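Local structure of lectin (Colocasia esculenta, 5T1X) at residues 7-11 / 86-92; 53-57 / 68-73; 45-49 / 75-79; 14-18 / 29-33. The protein probably binds mannose-containing carbohydrates, acting as a plant lectin. All blocks are in the same frame, centred on the assembly; numbering follows the deposited sequence. Where two conformers were deposited one is given.

Contact 1 of 4, residues 7-11 / 86-92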
loop_
_atom_site.group_PDB
_atom_site.type_symbol
_atom_site.label_atom_id
_atom_site.label_comp_id
_atom_site.label_asym_id
_atom_site.label_seq_id
_atom_site.Cartn_x
_atom_site.Cartn_y
_atom_site.Cartn_z
ATOM N N ASN B 7 4.439 2.795 -7.300
ATOM C CA ASN B 7 3.034 2.408 -7.104
ATOM C C ASN B 7 2.439 2.838 -5.749
ATOM O O ASN B 7 1.322 2.422 -5.436
ATOM C CB ASN B 7 2.900 0.883 -7.251
ATOM C CG ASN B 7 3.700 0.100 -6.226
ATOM O OD1 ASN B 7 4.714 0.576 -5.682
ATOM N ND2 ASN B 7 3.276 -1.124 -5.937
ATOM N N LEU B 8 3.172 3.647 -4.949
ATOM C CA LEU B 8 2.693 4.050 -3.622
ATOM C C LEU B 8 2.690 5.544 -3.413
ATOM O O LEU B 8 3.541 6.248 -3.956
ATOM C CB LEU B 8 3.608 3.454 -2.524
ATOM C CG LEU B 8 4.006 1.977 -2.604
ATOM C CD1 LEU B 8 5.062 1.667 -1.563
ATOM C CD2 LEU B 8 2.801 1.056 -2.422
ATOM N N LEU B 9 1.797 6.011 -2.536
ATOM C CA LEU B 9 1.748 7.388 -2.075
ATOM C C LEU B 9 1.446 7.357 -0.583
ATOM O O LEU B 9 0.333 7.020 -0.192
ATOM C CB LEU B 9 0.732 8.252 -2.861
ATOM C CG LEU B 9 0.922 9.768 -2.690
ATOM C CD1 LEU B 9 2.119 10.255 -3.472
ATOM C CD2 LEU B 9 -0.313 10.528 -3.118
ATOM N N PHE B 10 2.464 7.617 0.249
ATOM C CA PHE B 10 2.288 7.613 1.695
ATOM C C PHE B 10 1.763 8.962 2.151
ATOM O O PHE B 10 1.944 9.968 1.442
ATOM C CB PHE B 10 3.616 7.296 2.407
ATOM C CG PHE B 10 4.112 5.896 2.176
ATOM C CD1 PHE B 10 3.625 4.835 2.932
ATOM C CD2 PHE B 10 5.064 5.630 1.192
ATOM C CE1 PHE B 10 4.082 3.529 2.712
ATOM C CE2 PHE B 10 5.516 4.323 0.972
ATOM C CZ PHE B 10 5.019 3.281 1.730
ATOM N N SER B 11 1.114 8.995 3.331
ATOM C CA SER B 11 0.655 10.242 3.952
ATOM C C SER B 11 1.777 11.288 3.930
ATOM O O SER B 11 2.912 10.982 4.318
ATOM C CB SER B 11 0.246 9.987 5.404
ATOM O OG SER B 11 -0.915 9.176 5.483
ATOM N N GLY B 86 -3.006 8.586 12.124
ATOM C CA GLY B 86 -1.918 7.645 11.900
ATOM C C GLY B 86 -1.346 7.723 10.508
ATOM O O GLY B 86 -1.606 8.682 9.785
ATOM N N ASP B 87 -0.562 6.714 10.123
ATOM C CA ASP B 87 0.059 6.666 8.799
ATOM C C ASP B 87 -0.806 5.875 7.817
ATOM O O ASP B 87 -1.279 4.793 8.154
ATOM C CB ASP B 87 1.460 6.060 8.897
ATOM C CG ASP B 87 2.375 6.880 9.787
ATOM O OD1 ASP B 87 2.166 8.116 9.878
ATOM O OD2 ASP B 87 3.266 6.283 10.428
ATOM N N TYR B 88 -1.005 6.427 6.611
ATOM C CA TYR B 88 -1.820 5.834 5.534
ATOM C C TYR B 88 -1.005 5.648 4.267
ATOM O O TYR B 88 0.046 6.269 4.103
ATOM C CB TYR B 88 -3.059 6.716 5.242
ATOM C CG TYR B 88 -4.093 6.647 6.350
ATOM C CD1 TYR B 88 -5.235 5.870 6.215
ATOM C CD2 TYR B 88 -3.883 7.289 7.570
ATOM C CE1 TYR B 88 -6.170 5.767 7.250
ATOM C CE2 TYR B 88 -4.794 7.167 8.625
ATOM C CZ TYR B 88 -5.943 6.415 8.453
ATOM O OH TYR B 88 -6.837 6.272 9.490
ATOM N N VAL B 89 -1.489 4.780 3.364
ATOM C CA VAL B 89 -0.830 4.575 2.084
ATOM C C VAL B 89 -1.896 4.415 1.003
ATOM O O VAL B 89 -2.902 3.749 1.221
ATOM C CB VAL B 89 0.177 3.383 2.101
ATOM C CG1 VAL B 89 -0.531 2.047 2.333
ATOM C CG2 VAL B 89 1.020 3.335 0.818
ATOM N N LEU B 90 -1.678 5.065 -0.134
ATOM C CA LEU B 90 -2.499 4.900 -1.329
ATOM C C LEU B 90 -1.711 3.983 -2.230
ATOM O O LEU B 90 -0.552 4.292 -2.536
ATOM C CB LEU B 90 -2.761 6.270 -2.004
ATOM C CG LEU B 90 -3.365 6.236 -3.420
ATOM C CD1 LEU B 90 -4.820 5.809 -3.412
ATOM C CD2 LEU B 90 -3.253 7.610 -4.077
ATOM N N ILE B 91 -2.298 2.839 -2.619
ATOM C CA ILE B 91 -1.616 1.898 -3.490
ATOM C C ILE B 91 -2.323 1.830 -4.829
ATOM O O ILE B 91 -3.516 1.537 -4.871
ATOM C CB ILE B 91 -1.509 0.467 -2.874
ATOM C CG1 ILE B 91 -0.921 0.484 -1.430
ATOM C CG2 ILE B 91 -0.695 -0.473 -3.803
ATOM C CD1 ILE B 91 -0.917 -0.884 -0.729
ATOM N N LEU B 92 -1.573 2.033 -5.921
ATOM C CA LEU B 92 -2.087 1.758 -7.255
ATOM C C LEU B 92 -1.749 0.298 -7.450
ATOM O O LEU B 92 -0.583 -0.045 -7.687
ATOM C CB LEU B 92 -1.492 2.675 -8.346
ATOM C CG LEU B 92 -1.974 2.369 -9.787
ATOM C CD1 LEU B 92 -3.480 2.594 -9.949
ATOM C CD2 LEU B 92 -1.175 3.157 -10.816
HETATM O O HOH W 1 1.174 -2.106 -7.620
#
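S11 OG takes part in two hydrogen bonds. It accepts the backbone N-H of Y88, with S11 OG and Y88 N 3.0 Å apart and a bent N-H...O angle of 142°, and it also bonds to the carbonyl of N61. The contact joins strands 8-10 and 89-92 as antiparallel neighbours in one sheet of the beta-prism II fold known for GNA-related lectins. S11 N closes the same end by donating to Y88 O at 3.0 Å. In the middle, L9 and L90 form a hydrogen-bonded pair. L90 N reaches L9 O at 2.8 Å and is almost straight at 173°; L9 N donates back to L90 O. L9 and L90 turn to the sheet face that packs on L58 and L28 of other strands. L8, F10, V89 and I91 lie on the other face. There V89 CG2 sits over the F10 ring, 3.9 Å from its centroid and offset toward the rim. F10 CG is anti to the carbonyl carbon (chi1 -67°), which puts the side chain beside V89 with one ring face against CG2. L8 CD2 lies beside I91 CG1 at 3.9 Å. This face meets a second subunit: the F10 ring touches H88 of that chain, and L8 packs on its V86. At the far end N7 OD1 bonds N4 ND2 of the second subunit, and a water accepts from N7 ND2 at 2.9 Å and donates to L92 O at 2.7 Å.

Contact 2 of 4, residues 53-57 / 68-73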
loop_
_atom_site.group_PDB
_atom_site.type_symbol
_atom_site.label_atom_id
_atom_site.label_comp_id
_atom_site.label_asym_id
_atom_site.label_seq_id
_atom_site.Cartn_x
_atom_site.Cartn_y
_atom_site.Cartn_z
ATOM N N GLY B 53 -9.196 24.682 -10.928
ATOM C CA GLY B 53 -8.229 25.479 -10.179
ATOM C C GLY B 53 -6.885 25.520 -10.870
ATOM O O GLY B 53 -6.675 24.804 -11.847
ATOM N N GLU B 54 -5.958 26.334 -10.365
ATOM C CA GLU B 54 -4.633 26.419 -10.968
ATOM C C GLU B 54 -3.594 25.798 -10.069
ATOM O O GLU B 54 -3.717 25.907 -8.845
ATOM C CB GLU B 54 -4.247 27.880 -11.260
ATOM C CG GLU B 54 -5.027 28.495 -12.410
ATOM C CD GLU B 54 -4.748 29.969 -12.622
ATOM O OE1 GLU B 54 -5.141 30.782 -11.753
ATOM O OE2 GLU B 54 -4.129 30.313 -13.655
ATOM N N HIS B 55 -2.570 25.164 -10.672
ATOM C CA HIS B 55 -1.401 24.587 -10.000
ATOM C C HIS B 55 -1.817 23.714 -8.810
ATOM O O HIS B 55 -1.365 23.931 -7.674
ATOM C CB HIS B 55 -0.472 25.723 -9.548
ATOM C CG HIS B 55 -0.053 26.631 -10.666
ATOM N ND1 HIS B 55 -0.524 27.930 -10.753
ATOM C CD2 HIS B 55 0.764 26.389 -11.713
ATOM C CE1 HIS B 55 0.032 28.440 -11.841
ATOM N NE2 HIS B 55 0.816 27.550 -12.449
ATOM N N CYS B 56 -2.695 22.744 -9.087
ATOM C CA CYS B 56 -3.266 21.841 -8.092
ATOM C C CYS B 56 -2.282 20.758 -7.703
ATOM O O CYS B 56 -1.427 20.384 -8.512
ATOM C CB CYS B 56 -4.565 21.233 -8.617
ATOM S SG CYS B 56 -5.793 22.463 -9.132
ATOM N N PHE B 57 -2.454 20.212 -6.503
ATOM C CA PHE B 57 -1.642 19.105 -6.042
ATOM C C PHE B 57 -2.523 18.134 -5.295
ATOM O O PHE B 57 -3.562 18.525 -4.758
ATOM C CB PHE B 57 -0.484 19.600 -5.164
ATOM C CG PHE B 57 -0.882 20.275 -3.869
ATOM C CD1 PHE B 57 -0.994 19.542 -2.690
ATOM C CD2 PHE B 57 -1.119 21.643 -3.822
ATOM C CE1 PHE B 57 -1.355 20.164 -1.496
ATOM C CE2 PHE B 57 -1.470 22.267 -2.622
ATOM C CZ PHE B 57 -1.581 21.523 -1.469
ATOM N N ILE B 68 -7.355 16.987 -3.375
ATOM C CA ILE B 68 -6.786 17.833 -4.426
ATOM C C ILE B 68 -7.002 19.251 -3.940
ATOM O O ILE B 68 -8.151 19.646 -3.690
ATOM C CB ILE B 68 -7.402 17.635 -5.847
ATOM C CG1 ILE B 68 -7.272 16.196 -6.342
ATOM C CG2 ILE B 68 -6.810 18.659 -6.855
ATOM C CD1 ILE B 68 -8.052 15.980 -7.684
ATOM N N LYS B 69 -5.914 20.017 -3.806
ATOM C CA LYS B 69 -5.970 21.427 -3.411
ATOM C C LYS B 69 -5.471 22.272 -4.541
ATOM O O LYS B 69 -4.580 21.819 -5.241
ATOM C CB LYS B 69 -5.072 21.658 -2.184
ATOM C CG LYS B 69 -5.613 21.118 -0.867
ATOM C CD LYS B 69 -6.815 21.920 -0.400
ATOM C CE LYS B 69 -7.052 21.812 1.078
ATOM N NZ LYS B 69 -8.153 22.710 1.508
ATOM N N ASP B 70 -5.978 23.509 -4.711
ATOM C CA ASP B 70 -5.419 24.381 -5.744
ATOM C C ASP B 70 -4.257 25.170 -5.118
ATOM O O ASP B 70 -3.939 24.956 -3.942
ATOM C CB ASP B 70 -6.482 25.298 -6.384
ATOM C CG ASP B 70 -7.017 26.459 -5.561
ATOM O OD1 ASP B 70 -6.520 26.678 -4.426
ATOM O OD2 ASP B 70 -7.901 27.175 -6.064
ATOM N N ASP B 71 -3.637 26.085 -5.885
ATOM C CA ASP B 71 -2.464 26.836 -5.426
ATOM C C ASP B 71 -2.711 27.639 -4.147
ATOM O O ASP B 71 -1.748 27.940 -3.430
ATOM C CB ASP B 71 -1.994 27.797 -6.525
ATOM C CG ASP B 71 -0.587 28.327 -6.314
ATOM O OD1 ASP B 71 0.338 27.498 -6.081
ATOM O OD2 ASP B 71 -0.402 29.549 -6.420
ATOM N N ASP B 72 -3.982 28.012 -3.892
ATOM C CA ASP B 72 -4.414 28.791 -2.730
ATOM C C ASP B 72 -5.002 27.914 -1.615
ATOM O O ASP B 72 -5.622 28.441 -0.685
ATOM C CB ASP B 72 -5.439 29.838 -3.176
ATOM C CG ASP B 72 -4.893 30.784 -4.220
ATOM O OD1 ASP B 72 -3.761 31.289 -4.030
ATOM O OD2 ASP B 72 -5.583 31.000 -5.241
ATOM N N PHE B 73 -4.778 26.583 -1.691
ATOM C CA PHE B 73 -5.259 25.580 -0.733
ATOM C C PHE B 73 -6.802 25.516 -0.658
ATOM O O PHE B 73 -7.361 25.142 0.379
ATOM C CB PHE B 73 -4.641 25.781 0.662
ATOM C CG PHE B 73 -3.140 25.640 0.661
ATOM C CD1 PHE B 73 -2.543 24.385 0.617
ATOM C CD2 PHE B 73 -2.324 26.760 0.699
ATOM C CE1 PHE B 73 -1.148 24.259 0.611
ATOM C CE2 PHE B 73 -0.929 26.630 0.729
ATOM C CZ PHE B 73 -0.351 25.381 0.684
HETATM O O HOH W 2 -6.936 28.253 -8.461
#
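F57 and K69 form an antiparallel hydrogen-bonded pair where strands 57-60 and 66-69 of one sheet meet. F57 N donates to K69 O at 2.9 Å, and K69 N returns the bond to F57 O at 2.9 Å. Beyond the pair, D71 N binds E54 O at 3.0 Å, which holds the loop before one strand against the type I turn D70-F73 after the other. D70 OD1 accepts from D72 N at 2.9 Å, making an Asx turn. The F57 ring carries most of the side-chain contact. Its CG stands between its own N and carbonyl carbon (chi1 64°), and the ring leans over K69. K69 CB sits over one ring face, 3.9 Å from the centroid. F73 CE1 lies at the edge of the F57 ring, 3.5 Å from F57 CZ; the two rings meet obliquely, planes at 80°. K69 NZ bonds F73 O and also T75 OG1. C56 is tied to C34 by a disulfide. D70 OD2 accepts a hydrogen bond from a water that itself accepts from E54 N, and D70 OD1 has a second donor in K74 N. These donors around the carboxylate would be expected to favour its ionised form.

Contact 3 of 4, residues 45-49 / 75-79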
loop_
_atom_site.group_PDB
_atom_site.type_symbol
_atom_site.label_atom_id
_atom_site.label_comp_id
_atom_site.label_asym_id
_atom_site.label_seq_id
_atom_site.Cartn_x
_atom_site.Cartn_y
_atom_site.Cartn_z
ATOM N N TRP B 45 -10.928 6.143 -14.619
ATOM C CA TRP B 45 -11.654 6.958 -13.655
ATOM C C TRP B 45 -11.076 8.357 -13.656
ATOM O O TRP B 45 -9.896 8.530 -13.974
ATOM C CB TRP B 45 -11.530 6.326 -12.251
ATOM C CG TRP B 45 -12.143 7.118 -11.126
ATOM C CD1 TRP B 45 -13.383 6.947 -10.583
ATOM C CD2 TRP B 45 -11.507 8.154 -10.360
ATOM N NE1 TRP B 45 -13.577 7.837 -9.552
ATOM C CE2 TRP B 45 -12.436 8.584 -9.386
ATOM C CE3 TRP B 45 -10.232 8.753 -10.395
ATOM C CZ2 TRP B 45 -12.146 9.608 -8.474
ATOM C CZ3 TRP B 45 -9.947 9.769 -9.496
ATOM C CH2 TRP B 45 -10.891 10.178 -8.541
ATOM N N GLN B 46 -11.884 9.354 -13.272
ATOM C CA GLN B 46 -11.372 10.721 -13.126
ATOM C C GLN B 46 -12.110 11.464 -12.019
ATOM O O GLN B 46 -13.257 11.143 -11.711
ATOM C CB GLN B 46 -11.429 11.514 -14.444
ATOM C CG GLN B 46 -12.836 11.763 -14.985
ATOM C CD GLN B 46 -12.945 13.069 -15.736
ATOM O OE1 GLN B 46 -12.021 13.532 -16.393
ATOM N NE2 GLN B 46 -14.117 13.655 -15.725
ATOM N N SER B 47 -11.438 12.444 -11.403
ATOM C CA SER B 47 -12.067 13.264 -10.365
ATOM C C SER B 47 -13.077 14.235 -11.001
ATOM O O SER B 47 -13.939 14.752 -10.296
ATOM C CB SER B 47 -11.006 14.026 -9.581
ATOM O OG SER B 47 -10.237 14.823 -10.463
ATOM N N ASN B 48 -12.973 14.470 -12.337
ATOM C CA ASN B 48 -13.848 15.371 -13.123
ATOM C C ASN B 48 -13.682 16.820 -12.643
ATOM O O ASN B 48 -14.662 17.525 -12.380
ATOM C CB ASN B 48 -15.334 14.914 -13.060
ATOM C CG ASN B 48 -16.264 15.695 -13.948
ATOM O OD1 ASN B 48 -15.879 16.185 -15.011
ATOM N ND2 ASN B 48 -17.491 15.899 -13.485
ATOM N N THR B 49 -12.421 17.255 -12.504
ATOM C CA THR B 49 -12.132 18.587 -11.992
ATOM C C THR B 49 -11.227 19.382 -12.955
ATOM O O THR B 49 -10.556 20.328 -12.535
ATOM C CB THR B 49 -11.569 18.478 -10.566
ATOM O OG1 THR B 49 -10.449 17.598 -10.563
ATOM C CG2 THR B 49 -12.613 17.972 -9.563
ATOM N N THR B 75 -10.069 23.479 -1.540
ATOM C CA THR B 75 -10.357 22.077 -1.861
ATOM C C THR B 75 -11.066 21.974 -3.218
ATOM O O THR B 75 -12.098 22.610 -3.442
ATOM C CB THR B 75 -11.179 21.397 -0.743
ATOM O OG1 THR B 75 -10.435 21.472 0.471
ATOM C CG2 THR B 75 -11.491 19.924 -1.054
ATOM N N ILE B 76 -10.484 21.176 -4.122
ATOM C CA ILE B 76 -11.031 20.919 -5.449
ATOM C C ILE B 76 -11.776 19.572 -5.454
ATOM O O ILE B 76 -12.793 19.415 -6.139
ATOM C CB ILE B 76 -9.873 20.956 -6.490
ATOM C CG1 ILE B 76 -9.189 22.347 -6.533
ATOM C CG2 ILE B 76 -10.316 20.474 -7.867
ATOM C CD1 ILE B 76 -10.140 23.603 -6.688
ATOM N N TRP B 77 -11.249 18.591 -4.709
ATOM C CA TRP B 77 -11.806 17.245 -4.630
ATOM C C TRP B 77 -11.311 16.577 -3.366
ATOM O O TRP B 77 -10.199 16.848 -2.914
ATOM C CB TRP B 77 -11.382 16.411 -5.871
ATOM C CG TRP B 77 -11.888 14.991 -5.895
ATOM C CD1 TRP B 77 -13.039 14.536 -6.468
ATOM C CD2 TRP B 77 -11.204 13.835 -5.390
ATOM N NE1 TRP B 77 -13.143 13.170 -6.300
ATOM C CE2 TRP B 77 -12.027 12.716 -5.644
ATOM C CE3 TRP B 77 -9.990 13.642 -4.705
ATOM C CZ2 TRP B 77 -11.668 11.415 -5.254
ATOM C CZ3 TRP B 77 -9.635 12.355 -4.323
ATOM C CH2 TRP B 77 -10.463 11.261 -4.602
ATOM N N SER B 78 -12.134 15.699 -2.799
ATOM C CA SER B 78 -11.748 14.884 -1.662
ATOM C C SER B 78 -12.325 13.495 -1.798
ATOM O O SER B 78 -13.448 13.335 -2.309
ATOM C CB SER B 78 -12.220 15.498 -0.348
ATOM O OG SER B 78 -11.919 14.591 0.701
ATOM N N SER B 79 -11.593 12.495 -1.279
ATOM C CA SER B 79 -12.074 11.108 -1.218
ATOM C C SER B 79 -13.206 10.994 -0.202
ATOM O O SER B 79 -13.975 10.034 -0.230
ATOM C CB SER B 79 -10.939 10.164 -0.828
ATOM O OG SER B 79 -10.386 10.530 0.431
#
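The backbones of 45-49 and 75-79 share no hydrogen bond, and the nearest CA atoms, such as those of S47 and W77, are 7.0 Å apart; W45 and W77 meet through their side chains. The two indoles arrive from opposite directions. The edge of W45 is turned to the face of W77 in an offset edge-to-face pair, with the planes at 72° and the six-membered centroids 5.6 Å apart. The closest touch between the indoles is W45 CH2 on W77 CZ2, at 3.6 Å. Each tryptophan has CG anti to the backbone N, W45 at chi1 175°, which sends the ring out across the gap. S47 CB lies squarely over the five-membered ring of W77, 3.9 Å from its centroid. S79 N lies over the opposite face of the W77 indole, and S47 N lies over a face of W45. The contact brings together two sheets of the beta-prism II fold: strands 45-46 and 75-78 are each the outermost strand of their sheet within this chain. I76 and W77 both face I68 and form a classic beta bulge. A second subunit packs on the aromatic pair, its I103 on W45 and its F101 on W77. At the other end T49 crosses I76. I76 CG2 reaches T49 CB at 3.6 Å, and T49 CG2 lies near I76 O. T49 OG1 is bonded to the carbonyl of C34, and S47 OG accepts the backbone N-H of L36. W77 CB is also touched by T49 CG2, at 4.2 Å.

Contact 4 of 4, residues 14-18 / 29-33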
loop_
_atom_site.group_PDB
_atom_site.type_symbol
_atom_site.label_atom_id
_atom_site.label_comp_id
_atom_site.label_asym_id
_atom_site.label_seq_id
_atom_site.Cartn_x
_atom_site.Cartn_y
_atom_site.Cartn_z
ATOM N N VAL B 14 3.360 14.429 -1.947
ATOM C CA VAL B 14 2.516 15.219 -2.849
ATOM C C VAL B 14 2.823 14.879 -4.306
ATOM O O VAL B 14 3.985 14.623 -4.657
ATOM C CB VAL B 14 2.612 16.756 -2.607
ATOM C CG1 VAL B 14 2.360 17.122 -1.142
ATOM C CG2 VAL B 14 3.929 17.335 -3.097
ATOM N N LEU B 15 1.775 14.878 -5.145
ATOM C CA LEU B 15 1.869 14.727 -6.602
ATOM C C LEU B 15 1.247 15.963 -7.246
ATOM O O LEU B 15 0.212 16.442 -6.791
ATOM C CB LEU B 15 1.171 13.455 -7.124
ATOM C CG LEU B 15 1.733 12.081 -6.731
ATOM C CD1 LEU B 15 0.888 10.976 -7.361
ATOM C CD2 LEU B 15 3.193 11.922 -7.125
ATOM N N TYR B 16 1.859 16.473 -8.308
ATOM C CA TYR B 16 1.362 17.656 -9.029
ATOM C C TYR B 16 2.023 17.694 -10.387
ATOM O O TYR B 16 2.996 16.967 -10.613
ATOM C CB TYR B 16 1.676 18.958 -8.235
ATOM C CG TYR B 16 3.158 19.207 -8.036
ATOM C CD1 TYR B 16 3.883 19.982 -8.939
ATOM C CD2 TYR B 16 3.845 18.635 -6.966
ATOM C CE1 TYR B 16 5.257 20.176 -8.784
ATOM C CE2 TYR B 16 5.219 18.810 -6.810
ATOM C CZ TYR B 16 5.920 19.584 -7.723
ATOM O OH TYR B 16 7.270 19.767 -7.580
ATOM N N GLY B 17 1.535 18.571 -11.262
ATOM C CA GLY B 17 2.152 18.810 -12.570
ATOM C C GLY B 17 2.458 17.569 -13.383
ATOM O O GLY B 17 3.564 17.421 -13.914
ATOM N N ASP B 18 1.474 16.669 -13.470
ATOM C CA ASP B 18 1.490 15.412 -14.227
ATOM C C ASP B 18 2.361 14.325 -13.544
ATOM O O ASP B 18 2.667 13.305 -14.167
ATOM C CB ASP B 18 1.873 15.630 -15.716
ATOM C CG ASP B 18 1.078 16.764 -16.359
ATOM O OD1 ASP B 18 -0.170 16.718 -16.314
ATOM O OD2 ASP B 18 1.705 17.727 -16.833
ATOM N N VAL B 29 -2.604 9.747 -12.429
ATOM C CA VAL B 29 -1.922 11.011 -12.718
ATOM C C VAL B 29 -2.620 12.226 -12.094
ATOM O O VAL B 29 -3.793 12.444 -12.355
ATOM C CB VAL B 29 -1.782 11.230 -14.267
ATOM C CG1 VAL B 29 -0.836 12.388 -14.569
ATOM C CG2 VAL B 29 -1.313 9.960 -14.987
ATOM N N MET B 30 -1.865 13.064 -11.348
ATOM C CA MET B 30 -2.369 14.366 -10.892
ATOM C C MET B 30 -1.977 15.344 -11.975
ATOM O O MET B 30 -0.856 15.860 -11.982
ATOM C CB MET B 30 -1.798 14.772 -9.512
ATOM C CG MET B 30 -2.292 16.138 -9.032
ATOM S SD MET B 30 -4.069 16.130 -8.674
ATOM C CE MET B 30 -4.704 17.098 -10.049
ATOM N N GLN B 31 -2.874 15.528 -12.956
ATOM C CA GLN B 31 -2.553 16.335 -14.121
ATOM C C GLN B 31 -2.484 17.834 -13.860
ATOM O O GLN B 31 -3.077 18.342 -12.906
ATOM C CB GLN B 31 -3.540 16.058 -15.252
ATOM C CG GLN B 31 -3.632 14.579 -15.590
ATOM C CD GLN B 31 -4.519 14.277 -16.751
ATOM O OE1 GLN B 31 -4.426 13.194 -17.318
ATOM N NE2 GLN B 31 -5.418 15.200 -17.119
ATOM N N GLY B 32 -1.787 18.519 -14.768
ATOM C CA GLY B 32 -1.617 19.969 -14.760
ATOM C C GLY B 32 -2.895 20.745 -15.001
ATOM O O GLY B 32 -2.904 21.963 -14.811
ATOM N N ASP B 33 -3.990 20.058 -15.422
ATOM C CA ASP B 33 -5.291 20.700 -15.648
ATOM C C ASP B 33 -6.233 20.542 -14.432
ATOM O O ASP B 33 -7.432 20.778 -14.560
ATOM C CB ASP B 33 -5.968 20.141 -16.908
ATOM C CG ASP B 33 -6.414 18.701 -16.778
ATOM O OD1 ASP B 33 -5.861 17.983 -15.928
ATOM O OD2 ASP B 33 -7.299 18.288 -17.540
HETATM O O HOH W 3 -1.172 19.710 -11.124
#
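L15 begins the contact: its CB lies 4.0 Å from M30 CB, and its carbonyl O meets M30 CG at 3.4 Å. M30 CG is anti to the backbone N (chi1 179°), which sets CG against L15 O, while the bent end of the side chain leads away. Q31 to D33 begin the sequence QGDCNLVLY, which matches the QXDXNXVXY mannose-binding motif of GNA-related lectins, consistent with a carbohydrate site here, as in relatives; Q31 and D33 are its first two polar positions. Strand 14-16 is weakly bonded and belongs to a different sheet from strand 26-30, so the contact joins two faces of the beta prism. Past Y16, the N-H of G17 donates to a water that in turn donates to Q31 O, with G17 N 2.9 Å from the water oxygen. D18 then grips the turn after strand 26-30 in two ways. Its backbone N donates to M30 O at 2.9 Å, with a bent N-H...O angle of 138°. Its carboxylate reaches over Q31, and V29 CG1 packs on D18 O. Q31 NE2 bonds D33 OD1 at 3.1 Å, and Q31 OE1 is held by Y39 OH, so both ends of the amide are fixed. G32 N donates to D18 OD1 at 2.9 Å, meeting it from above the carboxylate plane.

From the N terminus, strand 8-10 comes first. Its partner, strand 89-92, arrives much later, so contact 1 closes the longest loop and encloses the other three contacts. Contact 4 closes a short loop soon after the start, between 14-18 and 29-33. Contact 3 opens after it, at 45-49, and closes at 75-79; contact 2 lies within that span. No loops cross. Contacts 2 and 3 meet where strands 66-69 and 75-78 pair, and contact 2 also touches contact 4 through F57 and Y16. L9 packs on L15, linking contact 1 to contact 4. Contact 1 lies within one sheet of the prism, while contacts 3 and 4 bridge the other two.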